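Local coordinates for protein signal recognition particle subunit SRP68 (Chaetomium thermophilum, PDB 4P3G) that is a subunit of the signal recognition particle that binds SRP RNA through this domain and probably takes part in targeting secretory and membrane proteins to the endoplasmic reticulum, at residues 28-33 with 83-88; 111-116 with 150-155. All coordinates share one frame; numbering follows the deposited sequence.

Contact 1: residues 28-33 with 83-88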
# COMPACT_ATOMS: atom_id res chain seq x y z
N ALA A 28 -35.07 9.35 -9.15
CA ALA A 28 -36.17 9.71 -10.01
C ALA A 28 -36.67 11.08 -9.56
O ALA A 28 -36.95 11.93 -10.40
CB ALA A 28 -37.25 8.69 -9.95
N THR A 29 -36.70 11.31 -8.25
CA THR A 29 -37.13 12.59 -7.68
C THR A 29 -36.22 13.74 -8.07
O THR A 29 -36.68 14.80 -8.46
CB THR A 29 -37.11 12.54 -6.14
OG1 THR A 29 -37.85 11.42 -5.66
CG2 THR A 29 -37.63 13.84 -5.54
N TYR A 30 -34.93 13.48 -7.99
CA TYR A 30 -33.89 14.46 -8.25
C TYR A 30 -34.03 14.99 -9.65
O TYR A 30 -34.08 16.19 -9.89
CB TYR A 30 -32.51 13.79 -8.09
CG TYR A 30 -31.30 14.71 -8.18
CD1 TYR A 30 -31.33 15.99 -7.66
CD2 TYR A 30 -30.12 14.27 -8.75
CE1 TYR A 30 -30.23 16.81 -7.72
CE2 TYR A 30 -29.02 15.08 -8.83
CZ TYR A 30 -29.08 16.36 -8.31
OH TYR A 30 -27.97 17.17 -8.38
N ARG A 31 -34.14 14.04 -10.56
CA ARG A 31 -34.23 14.31 -11.98
C ARG A 31 -35.39 15.23 -12.31
O ARG A 31 -35.26 16.14 -13.14
CB ARG A 31 -34.35 12.97 -12.68
CG ARG A 31 -34.36 13.05 -14.15
CD ARG A 31 -34.53 11.65 -14.62
NE ARG A 31 -34.79 11.58 -16.05
CZ ARG A 31 -35.28 10.51 -16.62
NH1 ARG A 31 -35.57 9.45 -15.87
NH2 ARG A 31 -35.50 10.50 -17.93
N THR A 32 -36.53 15.01 -11.65
CA THR A 32 -37.68 15.88 -11.81
C THR A 32 -37.30 17.25 -11.28
O THR A 32 -37.42 18.25 -11.98
CB THR A 32 -38.94 15.36 -11.05
OG1 THR A 32 -39.47 14.19 -11.68
CG2 THR A 32 -40.02 16.41 -11.02
N GLN A 33 -36.80 17.29 -10.05
CA GLN A 33 -36.46 18.54 -9.39
C GLN A 33 -35.50 19.34 -10.24
O GLN A 33 -35.69 20.52 -10.46
CB GLN A 33 -35.83 18.28 -8.02
CG GLN A 33 -36.77 17.63 -7.01
CD GLN A 33 -36.18 17.56 -5.61
OE1 GLN A 33 -35.02 17.91 -5.40
NE2 GLN A 33 -36.98 17.11 -4.65
N ALA A 83 -28.13 14.66 -16.16
CA ALA A 83 -27.65 13.45 -16.82
C ALA A 83 -27.21 12.41 -15.80
O ALA A 83 -27.37 11.22 -16.01
CB ALA A 83 -26.50 13.77 -17.77
N TRP A 84 -26.60 12.90 -14.72
CA TRP A 84 -26.15 12.05 -13.65
C TRP A 84 -27.35 11.36 -13.01
O TRP A 84 -27.32 10.15 -12.71
CB TRP A 84 -25.42 12.89 -12.61
CG TRP A 84 -24.85 12.08 -11.49
CD1 TRP A 84 -23.68 11.39 -11.51
CD2 TRP A 84 -25.44 11.85 -10.20
NE1 TRP A 84 -23.50 10.75 -10.30
CE2 TRP A 84 -24.56 11.03 -9.48
CE3 TRP A 84 -26.63 12.27 -9.59
CZ2 TRP A 84 -24.83 10.59 -8.19
CZ3 TRP A 84 -26.90 11.85 -8.29
CH2 TRP A 84 -26.00 11.02 -7.61
N ALA A 85 -28.42 12.13 -12.80
CA ALA A 85 -29.63 11.63 -12.15
C ALA A 85 -30.26 10.53 -13.00
O ALA A 85 -30.65 9.47 -12.51
CB ALA A 85 -30.61 12.77 -11.98
N HIS A 86 -30.31 10.80 -14.30
CA HIS A 86 -30.90 9.87 -15.23
C HIS A 86 -30.10 8.57 -15.19
O HIS A 86 -30.66 7.47 -15.16
CB HIS A 86 -30.97 10.50 -16.62
CG HIS A 86 -31.74 9.70 -17.62
ND1 HIS A 86 -32.48 8.59 -17.28
CD2 HIS A 86 -31.85 9.83 -18.97
CE1 HIS A 86 -33.01 8.07 -18.37
NE2 HIS A 86 -32.64 8.80 -19.41
N ALA A 87 -28.78 8.70 -15.19
CA ALA A 87 -27.91 7.53 -15.15
C ALA A 87 -28.09 6.78 -13.83
O ALA A 87 -28.17 5.55 -13.84
CB ALA A 87 -26.48 7.93 -15.33
N MSE A 88 -28.19 7.50 -12.72
CA MSE A 88 -28.31 6.85 -11.41
C MSE A 88 -29.66 6.19 -11.22
O MSE A 88 -29.77 5.20 -10.50
CB MSE A 88 -28.08 7.83 -10.27
CG MSE A 88 -26.63 8.26 -10.08
SE MSE A 88 -25.33 6.82 -9.86
CE MSE A 88 -24.68 6.61 -11.70
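Tyr30, Arg31, Trp84, Ala85 and His86 join two antiparallel helices, 27-44 and 71-93, of the all-helical, TPR-like RNA-binding domain; the short segments run at 156° with their axes 8.4 Å apart. Apolar packing fills the middle. Ala85 suits the place where the backbones come nearest, because its single methyl group fits between two side chains of the other helix: CB lies 3.6 Å from Tyr30 CD2 and 3.8 Å from Arg31 CB. The edge of the Tyr30 ring meets the indole, CE2 standing 3.8 Å from Trp84 CE3, and the two side chains cross at about a right angle. Tyr30 OH is hydrogen-bonded to Glu81 OE1.

The second kind of interaction is a stack. Arg31 suits it because a long aliphatic chain, starting with CG anti to the backbone N (chi1 -176°), carries a flat cationic group to the flat imidazole of His86. The angle between NH1 and ND1 is poor for a hydrogen bond, and face-to-face contact joins them instead. The ring of His108, in helix 103-128, also meets His86. In the stack, with planes 15° apart, His86 ND1 sits over the centre of the guanidinium and 3.5 Å from Arg31 CZ.

Contact 2: residues 111-116 with 150-155. With PO4 (phosphate ion), chain E.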
# COMPACT_ATOMS: atom_id res chain seq x y z
N SER A 111 -23.63 6.73 -21.50
CA SER A 111 -23.88 7.92 -22.34
C SER A 111 -24.22 9.16 -21.55
O SER A 111 -23.80 10.26 -21.89
CB SER A 111 -25.05 7.70 -23.29
OG SER A 111 -24.74 6.76 -24.28
N ARG A 112 -25.03 8.96 -20.52
CA ARG A 112 -25.51 10.03 -19.67
C ARG A 112 -24.37 10.60 -18.90
O ARG A 112 -24.12 11.81 -18.92
CB ARG A 112 -26.58 9.53 -18.69
CG ARG A 112 -28.03 9.74 -19.13
CD ARG A 112 -28.20 9.56 -20.62
NE ARG A 112 -28.19 10.84 -21.32
CZ ARG A 112 -27.98 10.97 -22.62
NH1 ARG A 112 -27.75 9.88 -23.37
NH2 ARG A 112 -27.99 12.17 -23.18
N LEU A 113 -23.65 9.71 -18.23
CA LEU A 113 -22.49 10.10 -17.45
C LEU A 113 -21.40 10.76 -18.29
O LEU A 113 -20.81 11.75 -17.88
CB LEU A 113 -21.94 8.88 -16.75
CG LEU A 113 -22.81 8.30 -15.66
CD1 LEU A 113 -22.13 7.05 -15.18
CD2 LEU A 113 -22.95 9.29 -14.53
N GLU A 114 -21.15 10.22 -19.48
CA GLU A 114 -20.11 10.77 -20.33
C GLU A 114 -20.53 12.18 -20.77
O GLU A 114 -19.71 13.08 -20.90
CB GLU A 114 -19.83 9.86 -21.53
CG GLU A 114 -19.25 8.49 -21.20
CD GLU A 114 -18.94 7.65 -22.45
OE1 GLU A 114 -19.51 7.92 -23.53
OE2 GLU A 114 -18.14 6.68 -22.36
N LYS A 115 -21.83 12.37 -20.99
CA LYS A 115 -22.36 13.68 -21.32
C LYS A 115 -22.20 14.65 -20.15
O LYS A 115 -21.78 15.79 -20.31
CB LYS A 115 -23.83 13.59 -21.69
CG LYS A 115 -24.39 14.95 -22.06
CD LYS A 115 -25.87 14.92 -22.17
CE LYS A 115 -26.39 16.27 -22.55
NZ LYS A 115 -27.86 16.19 -22.59
N GLY A 116 -22.54 14.19 -18.95
CA GLY A 116 -22.38 15.01 -17.77
C GLY A 116 -20.91 15.37 -17.57
O GLY A 116 -20.60 16.51 -17.18
N ARG A 150 -16.25 12.19 -14.50
CA ARG A 150 -15.54 11.39 -15.48
C ARG A 150 -15.18 10.04 -14.87
O ARG A 150 -15.15 9.02 -15.56
CB ARG A 150 -14.30 12.12 -16.00
CG ARG A 150 -13.45 11.30 -16.94
CD ARG A 150 -14.20 10.91 -18.15
NE ARG A 150 -14.57 12.09 -18.93
CZ ARG A 150 -15.37 12.04 -19.99
NH1 ARG A 150 -15.86 10.87 -20.38
NH2 ARG A 150 -15.67 13.15 -20.66
N GLY A 151 -14.88 10.04 -13.57
CA GLY A 151 -14.63 8.80 -12.86
C GLY A 151 -15.85 7.88 -12.84
O GLY A 151 -15.72 6.68 -13.07
N ALA A 152 -17.02 8.45 -12.57
CA ALA A 152 -18.27 7.69 -12.55
C ALA A 152 -18.54 7.06 -13.90
O ALA A 152 -18.96 5.91 -14.01
CB ALA A 152 -19.41 8.60 -12.15
N ALA A 153 -18.31 7.83 -14.96
CA ALA A 153 -18.59 7.32 -16.28
C ALA A 153 -17.74 6.09 -16.59
O ALA A 153 -18.29 5.06 -16.99
CB ALA A 153 -18.39 8.42 -17.31
N LEU A 154 -16.42 6.16 -16.38
CA LEU A 154 -15.54 5.04 -16.72
C LEU A 154 -15.75 3.85 -15.78
O LEU A 154 -15.60 2.68 -16.17
CB LEU A 154 -14.08 5.48 -16.71
CG LEU A 154 -13.68 6.52 -17.75
CD1 LEU A 154 -12.40 7.22 -17.29
CD2 LEU A 154 -13.53 5.88 -19.13
N PHE A 155 -16.10 4.15 -14.54
CA PHE A 155 -16.44 3.10 -13.59
C PHE A 155 -17.66 2.27 -14.08
O PHE A 155 -17.67 1.04 -13.96
CB PHE A 155 -16.72 3.74 -12.24
CG PHE A 155 -17.04 2.77 -11.16
CD1 PHE A 155 -18.35 2.31 -11.00
CD2 PHE A 155 -16.06 2.36 -10.27
CE1 PHE A 155 -18.67 1.42 -9.98
CE2 PHE A 155 -16.36 1.46 -9.23
CZ PHE A 155 -17.67 0.99 -9.09
P PO4 E . -16.43 11.56 -23.85
O1 PO4 E . -17.63 11.54 -22.94
O2 PO4 E . -15.36 12.44 -23.26
O3 PO4 E . -16.82 12.10 -25.21
O4 PO4 E . -15.92 10.15 -24.04
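An antiparallel pair of neighbouring helices, 103-128 and 136-156, forms this contact in the TPR-like helical domain, with a phosphate ion bound beside it. Leu113 and Ala153 mark the closest passage of the backbones, and the axes of the short segments are 8.2 Å apart at 157°. The small Ala153 allows that spacing: its CB lies 3.6 Å from Leu113 CB. The branched end of Leu113 meets the neighbouring residue, CD1 coming within 3.6 Å of Ala152 O and CD2 lying 4.3 Å from Ala152 CB. On another side of Ala153 runs the aliphatic part of Glu114, whose CG is 4.0 Å from Ala153 CB and whose OE2 forms a salt bridge with Lys157 NZ.

Arg150 starts with CB directed away from helix 103-128, but the chain is bent at CD and NE (chi2 61°, chi3 64°), and the guanidinium ends nearer Glu114 than CB starts. Its NH2 is 4.0 Å from Glu114 O, whereas NH1 and Glu114 OE2, 5.2 Å apart, are not in contact. Arg150 NH1 donates a hydrogen bond of 3.2 Å to phosphate O1, which lies in the guanidinium plane at its edge; NH2 adds weak bonds to O1 and O2. NE forms a salt bridge with Glu121 of helix 103-128, which would help to fix the rotation of the group. An alanine here would probably leave Glu121 without this cationic mate and the phosphate without its guanidinium donors. The ion probably came from the crystallisation liquor. Adjacent antiparallel helices packed closely through a small residue are the building unit of TPR-like helical domains.

Contacts 1 and 2 follow one another along the chain, and their centres are about 14 Å apart. Helices 71-93 and 103-128, consecutive in sequence, connect them: each supplies one segment and packs against the other between the two contacts. There the methyl of Ala87, with CB 3.7 Å from Leu113 CG, fits against the leucine, and Trp84 CD1 lies 3.8 Å from Leu113 CD2. Trp84 and Leu113 therefore each serve two interfaces, and apolar contacts run from Tyr30 through Trp84 and Leu113 to Ala152 and Ala153. Arg112 also touches His86, the stacking partner in contact 1. The phosphate lies at the contact 2 end of this series and takes no part in contact 1.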